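Local structure of exosome complex component Rrp42 (2PO1) at residues T68-P73 / M128-G133; R137-D142 / A162-A167; V199-A202 / I207-V210. The protein probably serves as a non-catalytic subunit of the RNA-degrading exosome and helps to shape the active site of its partner Rrp41. All coordinates share one frame; numbering follows the deposited sequence.

Contact 1 (T68-P73 / M128-G133); sequences TSLGEP and MVIVPG. With nucleotides of chain A.
A classic beta bulge at Ile-130 and Val-131, both facing Ile-135, lies at this contact, where Leu-70 and Pro-73 meet Ile-130 and Gly-133. Leu-70 sits near the end of strand 60-71. Its CD2 touches Ile-130 CG1 at 4.0 Å, and the two side chains cross at about a right angle. Ile-130 CG1 stands anti to the carbonyl carbon (chi1 -51°), and this branch, not CG2, meets the leucine. Val-172 and Val-181 also pack on both residues.

Further on, the ring of Pro-73 lies against the backbone of Gly-133. Pro-73 CD is 3.6 Å from Gly-133 C, and Pro-73 CG is 3.7 Å from Gly-133 CA. With an alanine here, CG and CD are gone, so the Gly-133 backbone would probably lose this packing and a gap would open beside it.

Between the two touches, the chain borders A6 of chain A. Gly-71, with no side chain, lets its CA come to 3.6 Å from N6 of A6. The contact thus joins the end of strand 60-71, beside the bound adenine, to the classic beta bulge before strand 135-147, in the first domain of the RNase PH family.

Contact 2 (R137-D142 / A162-A167); sequences RVVFID and AALLNA. With nucleotides of chain A.
The CA atoms of Ile-141 and Leu-164 stand 8.1 Å apart, where one turn of helix 152-166 packs over strand 135-147. The contact is small, buried and wholly apolar. Leu-164 carries the helix side of it. Its two methyls are shared between two residues of the strand. Leu-164 CD2 reaches Val-139 CG1 at 4.0 Å, with the side chains crossing at a slant. Leu-164 CD1 reaches Ile-141 CD1 at 3.9 Å, and these two side chains cross at about a right angle. CD1 of Ile-141 is anti to its CA (chi2 -179°), which stretches the side chain out to the leucine. Val-139 and Ile-141 are two apart in the strand and so share one face of it.

Val-138 and Phe-140 are turned to the other face, where A6 of chain A lies. The ring of Phe-140 meets the nucleotide with its edge. Phe-140 CE2 is 3.7 Å from C5' of A6, which lies in the ring plane, and Phe-140 CZ is 3.9 Å from C8 of A6. Val-138 CG1 approaches N7 of A6 at 4.0 Å. Asp-142, on the same face, forms a salt bridge through OD2 to a basic side chain of another protein chain. One strand thus faces the hydrophobic core on one side and RNA and a partner subunit on the other.

In the sheet, strand 135-147 lies between strands 60-71 and 82-89. Ile-66 and Thr-68 of strand 60-71 pack on Val-139. Ile-141 meets Val-64 of that strand and Thr-85 of strand 82-89. Leu-190 packs on Leu-164, and Ala-162 rests on Ile-41 and Val-43 of strand 39-43, so the helix lies across several strands of this sheet.

Contact 3 (V199-A202 / I207-V210); sequences VTFA and ILVV
Phe-201 and Val-210 form the tight part of this antiparallel hairpin. They are a non-hydrogen-bonded pair with CA atoms only 4.2 Å apart. Val-210 CG2 lies over one face of the phenyl ring, offset toward its rim, and Phe-201 CE2 is 3.9 Å from Val-210 CB. The same methyl has two further close neighbours. Val-210 CG2 is 3.6 Å from Val-199 CG1 and 3.4 Å from Thr-200 O. It points there because it is anti to the backbone N of Val-210. Leu-208 adds to this face, with its CD1 4.0 Å from Phe-201 CB.

Ala-202 and Val-209 are the hydrogen-bonded pair. Ala-202 N gives a fairly straight bond to Val-209 O (2.9 Å, 163°), and Val-209 N returns a more bent one to Ala-202 O (3.0 Å, 146°). Here the side chains meet at a single, longer contact, Ala-202 CB to Val-209 CG1 at 4.1 Å.

The loose end is at Ile-207. It is partly exposed, and the end of its side chain is directed off the neighbouring strand. A 2-methyl-2,4-pentanediol molecule, probably from the crystallisation liquor, is hydrogen-bonded to Leu-208 O.

Strand 207-210 is outermost in its four-stranded sheet within this chain, and strand 222-228 flanks strand 197-204 on the other side. Thr-200 OG1 is hydrogen-bonded to Thr-225 OG1 and Asp-154 OD1. Helix 247-275 packs on Val-199 and Phe-201, while Leu-22 of helix 13-23 meets Ile-207 and Val-209.

How the contacts relate
Following the chain, the three contacts come in series. None encloses or crosses another. Contact 1 closes a loop of 54 residues that includes strand 82-89 and helix 104-118. It ties strand 60-71 to the loop before strand 135-147. Contact 2 opens soon after, closes a shorter loop and ties strand 135-147 to helix 152-166. Contacts 1 and 2 touch, because strands 60-71 and 135-147 are neighbours: Ser-69 O lies 2.7 Å from Val-138 N, probably hydrogen-bonded. Both border A6 of chain A. Contact 3 closes only a hairpin turn, pairing strands 197-204 and 207-210. It lies in the second domain of the exoribonuclease family, across the chain's centre from contacts 1 and 2.

Contact 1 (T68-P73 / M128-G133)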
ATOM      1  N   THR C  68       7.102 -18.627 -16.977  1.00 22.36           N
ATOM      2  CA  THR C  68       8.466 -18.756 -16.521  1.00 22.87           C
ATOM      3  C   THR C  68       9.332 -17.667 -17.127  1.00 24.04           C
ATOM      4  O   THR C  68       9.055 -17.166 -18.204  1.00 25.09           O
ATOM      5  CB  THR C  68       9.002 -20.077 -16.954  1.00 23.82           C
ATOM      6  OG1 THR C  68       9.093 -20.056 -18.376  1.00 27.18           O
ATOM      7  CG2 THR C  68       8.041 -21.162 -16.532  1.00 19.94           C
ATOM      8  N   SER C  69      10.355 -17.244 -16.402  1.00 24.19           N
ATOM      9  CA  SER C  69      11.381 -16.456 -17.023  1.00 25.66           C
ATOM     10  C   SER C  69      12.697 -16.875 -16.414  1.00 25.35           C
ATOM     11  O   SER C  69      12.780 -17.848 -15.652  1.00 23.51           O
ATOM     12  CB  SER C  69      11.108 -14.982 -16.759  1.00 27.25           C
ATOM     13  OG  SER C  69      10.954 -14.839 -15.372  1.00 27.82           O
ATOM     14  N   LEU C  70      13.738 -16.144 -16.738  1.00 26.81           N
ATOM     15  CA  LEU C  70      15.016 -16.435 -16.174  1.00 27.70           C
ATOM     16  C   LEU C  70      15.322 -15.317 -15.241  1.00 27.84           C
ATOM     17  O   LEU C  70      15.109 -14.155 -15.573  1.00 27.87           O
ATOM     18  CB  LEU C  70      16.079 -16.548 -17.275  1.00 30.00           C
ATOM     19  CG  LEU C  70      15.914 -17.728 -18.250  1.00 30.32           C
ATOM     20  CD1 LEU C  70      17.005 -17.715 -19.354  1.00 33.41           C
ATOM     21  CD2 LEU C  70      15.924 -19.036 -17.481  1.00 29.37           C
ATOM     22  N   GLY C  71      15.824 -15.655 -14.072  1.00 27.98           N
ATOM     23  CA  GLY C  71      16.200 -14.645 -13.116  1.00 28.98           C
ATOM     24  C   GLY C  71      17.278 -15.204 -12.228  1.00 31.31           C
ATOM     25  O   GLY C  71      17.717 -16.325 -12.407  1.00 30.71           O
ATOM     26  N   GLU C  72      17.693 -14.408 -11.260  1.00 33.05           N
ATOM     27  CA  GLU C  72      18.673 -14.818 -10.277  1.00 36.45           C
ATOM     28  C   GLU C  72      18.060 -15.702  -9.211  1.00 35.22           C
ATOM     29  O   GLU C  72      16.934 -15.457  -8.794  1.00 35.41           O
ATOM     30  CB  GLU C  72      19.224 -13.581  -9.578  1.00 36.48           C
ATOM     31  CG  GLU C  72      19.487 -12.395 -10.464  1.00 40.55           C
ATOM     32  CD  GLU C  72      20.237 -11.281  -9.721  1.00 43.15           C
ATOM     33  OE1 GLU C  72      20.176 -11.215  -8.468  1.00 46.96           O
ATOM     34  OE2 GLU C  72      20.900 -10.456 -10.394  1.00 53.50           O
ATOM     35  N   PRO C  73      18.795 -16.706  -8.714  1.00 36.94           N
ATOM     36  CA  PRO C  73      18.195 -17.442  -7.605  1.00 36.34           C
ATOM     37  C   PRO C  73      18.296 -16.658  -6.288  1.00 38.23           C
ATOM     38  O   PRO C  73      18.859 -15.556  -6.249  1.00 38.41           O
ATOM     39  CB  PRO C  73      19.017 -18.721  -7.540  1.00 36.94           C
ATOM     40  CG  PRO C  73      20.367 -18.314  -8.053  1.00 38.64           C
ATOM     41  CD  PRO C  73      20.144 -17.205  -9.052  1.00 38.15           C
ATOM     42  N   MET C 128      16.423 -26.590 -12.580  1.00 29.82           N
ATOM     43  CA  MET C 128      15.939 -25.332 -13.148  1.00 28.93           C
ATOM     44  C   MET C 128      17.026 -24.287 -13.061  1.00 30.38           C
ATOM     45  O   MET C 128      16.777 -23.082 -13.197  1.00 30.55           O
ATOM     46  CB  MET C 128      14.679 -24.862 -12.406  1.00 27.64           C
ATOM     47  CG  MET C 128      13.452 -25.542 -12.888  1.00 21.84           C
ATOM     48  SD  MET C 128      12.008 -25.138 -11.926  1.00 26.35           S
ATOM     49  CE  MET C 128      12.349 -23.469 -11.425  1.00 19.03           C
ATOM     50  N   VAL C 129      18.249 -24.770 -12.884  1.00 31.34           N
ATOM     51  CA  VAL C 129      19.415 -23.915 -12.794  1.00 33.04           C
ATOM     52  C   VAL C 129      20.075 -23.800 -14.155  1.00 34.41           C
ATOM     53  O   VAL C 129      20.227 -24.797 -14.853  1.00 35.40           O
ATOM     54  CB  VAL C 129      20.424 -24.465 -11.775  1.00 33.79           C
ATOM     55  CG1 VAL C 129      21.684 -23.671 -11.816  1.00 34.59           C
ATOM     56  CG2 VAL C 129      19.814 -24.410 -10.404  1.00 33.15           C
ATOM     57  N   ILE C 130      20.416 -22.587 -14.560  1.00 34.57           N
ATOM     58  CA  ILE C 130      21.141 -22.407 -15.818  1.00 36.86           C
ATOM     59  C   ILE C 130      22.588 -22.073 -15.523  1.00 38.90           C
ATOM     60  O   ILE C 130      23.505 -22.706 -16.048  1.00 41.15           O
ATOM     61  CB  ILE C 130      20.521 -21.305 -16.713  1.00 36.31           C
ATOM     62  CG1 ILE C 130      19.020 -21.532 -16.883  1.00 35.50           C
ATOM     63  CG2 ILE C 130      21.235 -21.223 -18.052  1.00 37.14           C
ATOM     64  CD1 ILE C 130      18.624 -22.939 -17.339  1.00 36.62           C
ATOM     65  N   VAL C 131      22.809 -21.073 -14.685  1.00 38.22           N
ATOM     66  CA  VAL C 131      24.156 -20.780 -14.218  1.00 40.29           C
ATOM     67  C   VAL C 131      23.996 -20.744 -12.718  1.00 40.39           C
ATOM     68  O   VAL C 131      23.288 -19.878 -12.206  1.00 39.52           O
ATOM     69  CB  VAL C 131      24.640 -19.425 -14.730  1.00 40.36           C
ATOM     70  CG1 VAL C 131      26.046 -19.130 -14.243  1.00 42.45           C
ATOM     71  CG2 VAL C 131      24.560 -19.396 -16.245  1.00 40.86           C
ATOM     72  N   PRO C 132      24.569 -21.735 -12.005  1.00 42.10           N
ATOM     73  CA  PRO C 132      24.445 -21.752 -10.542  1.00 42.02           C
ATOM     74  C   PRO C 132      24.737 -20.400  -9.900  1.00 42.24           C
ATOM     75  O   PRO C 132      25.694 -19.749 -10.251  1.00 43.49           O
ATOM     76  CB  PRO C 132      25.464 -22.812 -10.122  1.00 44.00           C
ATOM     77  CG  PRO C 132      25.417 -23.781 -11.249  1.00 44.35           C
ATOM     78  CD  PRO C 132      25.305 -22.916 -12.495  1.00 43.43           C
ATOM     79  N   GLY C 133      23.848 -19.948  -9.029  1.00 41.02           N
ATOM     80  CA  GLY C 133      24.072 -18.708  -8.312  1.00 40.77           C
ATOM     81  C   GLY C 133      23.779 -17.445  -9.087  1.00 40.22           C
ATOM     82  O   GLY C 133      23.959 -16.358  -8.549  1.00 41.52           O
TER
ATOM     83  P     A A   6       5.312 -10.341  -8.162  1.00118.74           P
ATOM     84  OP1   A A   6       4.203 -11.325  -8.047  1.00113.97           O
ATOM     85  OP2   A A   6       5.878 -10.042  -9.505  1.00126.77           O
ATOM     86  O5'   A A   6       6.538 -10.826  -7.242  1.00114.40           O
ATOM     87  C5'   A A   6       7.303 -11.998  -7.566  1.00113.03           C
ATOM     88  C4'   A A   6       7.741 -12.789  -6.332  1.00105.62           C
ATOM     89  O4'   A A   6       8.792 -13.733  -6.695  1.00107.79           O
ATOM     90  C3'   A A   6       8.314 -11.992  -5.162  1.00102.55           C
ATOM     91  O3'   A A   6       8.029 -12.713  -3.968  1.00 94.01           O
ATOM     92  C2'   A A   6       9.812 -11.953  -5.503  1.00108.26           C
ATOM     93  O2'   A A   6      10.630 -11.851  -4.350  1.00107.57           O
ATOM     94  C1'   A A   6      10.054 -13.279  -6.237  1.00108.95           C
ATOM     95  N9    A A   6      10.921 -13.192  -7.410  1.00115.91           N
ATOM     96  C8    A A   6      10.507 -12.991  -8.695  1.00120.58           C
ATOM     97  N7    A A   6      11.477 -12.956  -9.573  1.00127.72           N
ATOM     98  C5    A A   6      12.622 -13.150  -8.815  1.00127.53           C
ATOM     99  C6    A A   6      13.999 -13.219  -9.154  1.00133.51           C
ATOM    100  N6    A A   6      14.450 -13.096 -10.408  1.00141.03           N
ATOM    101  N1    A A   6      14.897 -13.420  -8.159  1.00131.93           N
ATOM    102  C2    A A   6      14.447 -13.546  -6.907  1.00125.09           C
ATOM    103  N3    A A   6      13.180 -13.497  -6.476  1.00119.50           N
ATOM    104  C4    A A   6      12.298 -13.298  -7.477  1.00120.46           C
TER

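Contact 2 (R137-D142 / A162-A167)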
ATOM      1  N   ARG C 137      15.686 -20.699 -13.829  1.00 25.90           N
ATOM      2  CA  ARG C 137      14.324 -20.562 -14.228  1.00 25.99           C
ATOM      3  C   ARG C 137      13.493 -20.115 -13.033  1.00 23.89           C
ATOM      4  O   ARG C 137      13.677 -20.600 -11.895  1.00 22.16           O
ATOM      5  CB  ARG C 137      13.771 -21.860 -14.826  1.00 26.89           C
ATOM      6  CG  ARG C 137      13.062 -21.501 -16.116  1.00 31.21           C
ATOM      7  CD  ARG C 137      12.515 -22.678 -16.775  1.00 34.99           C
ATOM      8  NE  ARG C 137      13.447 -23.340 -17.691  1.00 36.89           N
ATOM      9  CZ  ARG C 137      13.700 -22.935 -18.923  1.00 34.86           C
ATOM     10  NH1 ARG C 137      14.496 -23.661 -19.680  1.00 39.31           N
ATOM     11  NH2 ARG C 137      13.172 -21.809 -19.396  1.00 35.93           N
ATOM     12  N   VAL C 138      12.618 -19.165 -13.317  1.00 23.33           N
ATOM     13  CA  VAL C 138      11.670 -18.632 -12.352  1.00 23.04           C
ATOM     14  C   VAL C 138      10.294 -19.017 -12.840  1.00 22.73           C
ATOM     15  O   VAL C 138       9.906 -18.694 -13.964  1.00 24.17           O
ATOM     16  CB  VAL C 138      11.866 -17.117 -12.213  1.00 22.76           C
ATOM     17  CG1 VAL C 138      10.893 -16.549 -11.160  1.00 24.17           C
ATOM     18  CG2 VAL C 138      13.260 -16.885 -11.787  1.00 23.37           C
ATOM     19  N   VAL C 139       9.577 -19.747 -12.000  1.00 21.08           N
ATOM     20  CA  VAL C 139       8.272 -20.267 -12.372  1.00 20.87           C
ATOM     21  C   VAL C 139       7.204 -19.642 -11.497  1.00 19.02           C
ATOM     22  O   VAL C 139       7.210 -19.820 -10.258  1.00 20.07           O
ATOM     23  CB  VAL C 139       8.242 -21.829 -12.250  1.00 19.95           C
ATOM     24  CG1 VAL C 139       6.836 -22.368 -12.540  1.00 21.11           C
ATOM     25  CG2 VAL C 139       9.227 -22.438 -13.226  1.00 20.49           C
ATOM     26  N   PHE C 140       6.339 -18.873 -12.135  1.00 18.13           N
ATOM     27  CA  PHE C 140       5.146 -18.311 -11.501  1.00 17.15           C
ATOM     28  C   PHE C 140       3.911 -19.202 -11.703  1.00 17.23           C
ATOM     29  O   PHE C 140       3.472 -19.478 -12.842  1.00 19.01           O
ATOM     30  CB  PHE C 140       4.843 -16.898 -12.052  1.00 17.46           C
ATOM     31  CG  PHE C 140       5.925 -15.931 -11.853  1.00 18.83           C
ATOM     32  CD1 PHE C 140       6.927 -15.795 -12.797  1.00 21.45           C
ATOM     33  CD2 PHE C 140       5.954 -15.117 -10.722  1.00 19.70           C
ATOM     34  CE1 PHE C 140       7.953 -14.851 -12.602  1.00 24.85           C
ATOM     35  CE2 PHE C 140       6.991 -14.181 -10.533  1.00 22.00           C
ATOM     36  CZ  PHE C 140       7.965 -14.047 -11.471  1.00 18.22           C
ATOM     37  N   ILE C 141       3.372 -19.667 -10.590  1.00 14.93           N
ATOM     38  CA  ILE C 141       2.161 -20.406 -10.598  1.00 16.52           C
ATOM     39  C   ILE C 141       1.101 -19.369 -10.245  1.00 15.32           C
ATOM     40  O   ILE C 141       1.044 -18.887  -9.113  1.00 14.87           O
ATOM     41  CB  ILE C 141       2.129 -21.527  -9.595  1.00 15.72           C
ATOM     42  CG1 ILE C 141       3.344 -22.425  -9.787  1.00 15.56           C
ATOM     43  CG2 ILE C 141       0.796 -22.258  -9.725  1.00 16.38           C
ATOM     44  CD1 ILE C 141       3.377 -23.577  -8.836  1.00 12.86           C
ATOM     45  N   ASP C 142       0.345 -18.953 -11.254  1.00 14.66           N
ATOM     46  CA  ASP C 142      -0.599 -17.873 -11.019  1.00 14.30           C
ATOM     47  C   ASP C 142      -1.992 -18.485 -11.090  1.00 14.31           C
ATOM     48  O   ASP C 142      -2.414 -19.078 -12.133  1.00 15.54           O
ATOM     49  CB  ASP C 142      -0.411 -16.714 -11.984  1.00 16.75           C
ATOM     50  CG  ASP C 142       0.755 -15.874 -11.639  1.00 15.17           C
ATOM     51  OD1 ASP C 142       1.662 -15.762 -12.496  1.00 17.18           O
ATOM     52  OD2 ASP C 142       0.847 -15.388 -10.484  1.00 17.24           O
ATOM     53  N   ALA C 162      -1.533 -29.677 -12.691  1.00 18.37           N
ATOM     54  CA  ALA C 162      -1.848 -30.004 -14.083  1.00 20.03           C
ATOM     55  C   ALA C 162      -1.224 -28.948 -14.986  1.00 19.63           C
ATOM     56  O   ALA C 162      -0.767 -29.250 -16.081  1.00 21.02           O
ATOM     57  CB  ALA C 162      -3.382 -30.118 -14.304  1.00 20.02           C
ATOM     58  N   ALA C 163      -1.181 -27.693 -14.542  1.00 19.23           N
ATOM     59  CA  ALA C 163      -0.637 -26.632 -15.392  1.00 18.38           C
ATOM     60  C   ALA C 163       0.895 -26.846 -15.502  1.00 19.55           C
ATOM     61  O   ALA C 163       1.488 -26.748 -16.579  1.00 21.53           O
ATOM     62  CB  ALA C 163      -0.975 -25.274 -14.810  1.00 18.26           C
ATOM     63  N   LEU C 164       1.532 -27.231 -14.393  1.00 19.63           N
ATOM     64  CA  LEU C 164       2.996 -27.493 -14.378  1.00 19.67           C
ATOM     65  C   LEU C 164       3.358 -28.670 -15.284  1.00 20.90           C
ATOM     66  O   LEU C 164       4.374 -28.656 -16.022  1.00 22.32           O
ATOM     67  CB  LEU C 164       3.407 -27.758 -12.929  1.00 19.25           C
ATOM     68  CG  LEU C 164       3.500 -26.508 -12.088  1.00 19.40           C
ATOM     69  CD1 LEU C 164       3.661 -26.976 -10.686  1.00 19.89           C
ATOM     70  CD2 LEU C 164       4.765 -25.754 -12.503  1.00 19.50           C
ATOM     71  N   LEU C 165       2.518 -29.696 -15.252  1.00 20.22           N
ATOM     72  CA  LEU C 165       2.691 -30.833 -16.148  1.00 23.11           C
ATOM     73  C   LEU C 165       2.481 -30.412 -17.579  1.00 23.66           C
ATOM     74  O   LEU C 165       3.107 -30.929 -18.443  1.00 21.98           O
ATOM     75  CB  LEU C 165       1.729 -31.962 -15.830  1.00 22.31           C
ATOM     76  CG  LEU C 165       2.075 -32.673 -14.517  1.00 21.89           C
ATOM     77  CD1 LEU C 165       0.833 -33.412 -14.037  1.00 20.67           C
ATOM     78  CD2 LEU C 165       3.306 -33.578 -14.691  1.00 21.93           C
ATOM     79  N   ASN C 166       1.593 -29.452 -17.802  1.00 22.77           N
ATOM     80  CA  ASN C 166       1.328 -28.928 -19.147  1.00 23.77           C
ATOM     81  C   ASN C 166       2.392 -27.976 -19.683  1.00 24.40           C
ATOM     82  O   ASN C 166       2.418 -27.653 -20.888  1.00 27.10           O
ATOM     83  CB  ASN C 166       0.011 -28.143 -19.103  1.00 22.38           C
ATOM     84  CG  ASN C 166      -0.342 -27.530 -20.417  1.00 22.48           C
ATOM     85  OD1 ASN C 166      -0.491 -26.356 -20.502  1.00 23.63           O
ATOM     86  ND2 ASN C 166      -0.494 -28.350 -21.454  1.00 24.12           N
ATOM     87  N   ALA C 167       3.245 -27.502 -18.792  1.00 23.45           N
ATOM     88  CA  ALA C 167       4.085 -26.390 -19.092  1.00 23.56           C
ATOM     89  C   ALA C 167       5.146 -26.863 -20.030  1.00 24.46           C
ATOM     90  O   ALA C 167       5.642 -27.998 -19.920  1.00 24.08           O
ATOM     91  CB  ALA C 167       4.686 -25.828 -17.833  1.00 22.78           C
TER
ATOM     92  P     A A   6       5.312 -10.341  -8.162  1.00118.74           P
ATOM     93  OP1   A A   6       4.203 -11.325  -8.047  1.00113.97           O
ATOM     94  OP2   A A   6       5.878 -10.042  -9.505  1.00126.77           O
ATOM     95  O5'   A A   6       6.538 -10.826  -7.242  1.00114.40           O
ATOM     96  C5'   A A   6       7.303 -11.998  -7.566  1.00113.03           C
ATOM     97  C4'   A A   6       7.741 -12.789  -6.332  1.00105.62           C
ATOM     98  O4'   A A   6       8.792 -13.733  -6.695  1.00107.79           O
ATOM     99  C3'   A A   6       8.314 -11.992  -5.162  1.00102.55           C
ATOM    100  O3'   A A   6       8.029 -12.713  -3.968  1.00 94.01           O
ATOM    101  C2'   A A   6       9.812 -11.953  -5.503  1.00108.26           C
ATOM    102  O2'   A A   6      10.630 -11.851  -4.350  1.00107.57           O
ATOM    103  C1'   A A   6      10.054 -13.279  -6.237  1.00108.95           C
ATOM    104  N9    A A   6      10.921 -13.192  -7.410  1.00115.91           N
ATOM    105  C8    A A   6      10.507 -12.991  -8.695  1.00120.58           C
ATOM    106  N7    A A   6      11.477 -12.956  -9.573  1.00127.72           N
ATOM    107  C5    A A   6      12.622 -13.150  -8.815  1.00127.53           C
ATOM    108  C6    A A   6      13.999 -13.219  -9.154  1.00133.51           C
ATOM    109  N6    A A   6      14.450 -13.096 -10.408  1.00141.03           N
ATOM    110  N1    A A   6      14.897 -13.420  -8.159  1.00131.93           N
ATOM    111  C2    A A   6      14.447 -13.546  -6.907  1.00125.09           C
ATOM    112  N3    A A   6      13.180 -13.497  -6.476  1.00119.50           N
ATOM    113  C4    A A   6      12.298 -13.298  -7.477  1.00120.46           C
TER

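Contact 3 (V199-A202 / I207-V210)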
ATOM      1  N   VAL C 199      -6.306 -33.370  -1.233  1.00 19.89           N
ATOM      2  CA  VAL C 199      -7.668 -33.789  -1.056  1.00 19.79           C
ATOM      3  C   VAL C 199      -8.189 -33.167   0.220  1.00 19.05           C
ATOM      4  O   VAL C 199      -7.519 -33.220   1.225  1.00 22.27           O
ATOM      5  CB  VAL C 199      -7.730 -35.311  -1.041  1.00 20.65           C
ATOM      6  CG1 VAL C 199      -9.084 -35.746  -0.645  1.00 21.23           C
ATOM      7  CG2 VAL C 199      -7.323 -35.856  -2.457  1.00 17.31           C
ATOM      8  N   THR C 200      -9.382 -32.589   0.186  1.00 18.81           N
ATOM      9  CA  THR C 200      -9.860 -31.764   1.279  1.00 18.14           C
ATOM     10  C   THR C 200     -11.181 -32.278   1.788  1.00 19.10           C
ATOM     11  O   THR C 200     -12.014 -32.670   1.022  1.00 18.72           O
ATOM     12  CB  THR C 200      -9.976 -30.311   0.818  1.00 18.74           C
ATOM     13  OG1 THR C 200      -8.659 -29.771   0.683  1.00 16.57           O
ATOM     14  CG2 THR C 200     -10.739 -29.528   1.780  1.00 14.27           C
ATOM     15  N   PHE C 201     -11.310 -32.364   3.107  1.00 20.24           N
ATOM     16  CA  PHE C 201     -12.536 -32.838   3.765  1.00 21.09           C
ATOM     17  C   PHE C 201     -13.127 -31.717   4.593  1.00 21.37           C
ATOM     18  O   PHE C 201     -12.384 -30.963   5.225  1.00 23.52           O
ATOM     19  CB  PHE C 201     -12.232 -34.031   4.704  1.00 20.73           C
ATOM     20  CG  PHE C 201     -11.535 -35.169   4.011  1.00 22.49           C
ATOM     21  CD1 PHE C 201     -10.176 -35.075   3.669  1.00 23.73           C
ATOM     22  CD2 PHE C 201     -12.238 -36.313   3.667  1.00 24.24           C
ATOM     23  CE1 PHE C 201      -9.543 -36.115   2.978  1.00 22.81           C
ATOM     24  CE2 PHE C 201     -11.598 -37.360   2.982  1.00 25.69           C
ATOM     25  CZ  PHE C 201     -10.262 -37.249   2.632  1.00 21.10           C
ATOM     26  N   ALA C 202     -14.458 -31.626   4.618  1.00 22.70           N
ATOM     27  CA  ALA C 202     -15.167 -30.760   5.565  1.00 22.61           C
ATOM     28  C   ALA C 202     -15.620 -31.653   6.690  1.00 23.59           C
ATOM     29  O   ALA C 202     -16.133 -32.718   6.448  1.00 23.23           O
ATOM     30  CB  ALA C 202     -16.357 -30.133   4.897  1.00 23.55           C
ATOM     31  N   ILE C 207     -18.973 -35.972  10.977  1.00 31.44           N
ATOM     32  CA  ILE C 207     -18.849 -36.593   9.684  1.00 32.03           C
ATOM     33  C   ILE C 207     -17.910 -35.774   8.802  1.00 29.98           C
ATOM     34  O   ILE C 207     -18.071 -34.545   8.672  1.00 28.57           O
ATOM     35  CB  ILE C 207     -20.236 -36.668   9.020  1.00 32.43           C
ATOM     36  CG1 ILE C 207     -21.069 -37.771   9.650  1.00 35.50           C
ATOM     37  CG2 ILE C 207     -20.087 -36.970   7.573  1.00 32.82           C
ATOM     38  CD1 ILE C 207     -22.549 -37.562   9.465  1.00 39.06           C
ATOM     39  N   LEU C 208     -16.937 -36.448   8.182  1.00 29.15           N
ATOM     40  CA  LEU C 208     -16.121 -35.827   7.143  1.00 27.11           C
ATOM     41  C   LEU C 208     -16.608 -36.203   5.779  1.00 26.55           C
ATOM     42  O   LEU C 208     -16.915 -37.352   5.498  1.00 27.70           O
ATOM     43  CB  LEU C 208     -14.638 -36.188   7.227  1.00 26.34           C
ATOM     44  CG  LEU C 208     -13.818 -36.169   8.518  1.00 30.88           C
ATOM     45  CD1 LEU C 208     -12.398 -35.901   8.231  1.00 25.84           C
ATOM     46  CD2 LEU C 208     -14.302 -35.214   9.591  1.00 26.71           C
ATOM     47  N   VAL C 209     -16.587 -35.222   4.901  1.00 24.05           N
ATOM     48  CA  VAL C 209     -17.176 -35.358   3.590  1.00 23.58           C
ATOM     49  C   VAL C 209     -16.117 -34.733   2.667  1.00 23.72           C
ATOM     50  O   VAL C 209     -15.649 -33.587   2.896  1.00 21.31           O
ATOM     51  CB  VAL C 209     -18.491 -34.596   3.707  1.00 24.33           C
ATOM     52  CG1 VAL C 209     -18.482 -33.123   3.153  1.00 20.75           C
ATOM     53  CG2 VAL C 209     -19.725 -35.414   3.548  1.00 26.14           C
ATOM     54  N   VAL C 210     -15.693 -35.475   1.662  1.00 23.74           N
ATOM     55  CA  VAL C 210     -14.652 -34.974   0.794  1.00 23.51           C
ATOM     56  C   VAL C 210     -15.257 -34.025  -0.244  1.00 22.68           C
ATOM     57  O   VAL C 210     -16.449 -34.124  -0.607  1.00 22.51           O
ATOM     58  CB  VAL C 210     -13.890 -36.108   0.100  1.00 23.89           C
ATOM     59  CG1 VAL C 210     -14.742 -36.697  -0.937  1.00 26.71           C
ATOM     60  CG2 VAL C 210     -12.648 -35.545  -0.601  1.00 26.10           C
TER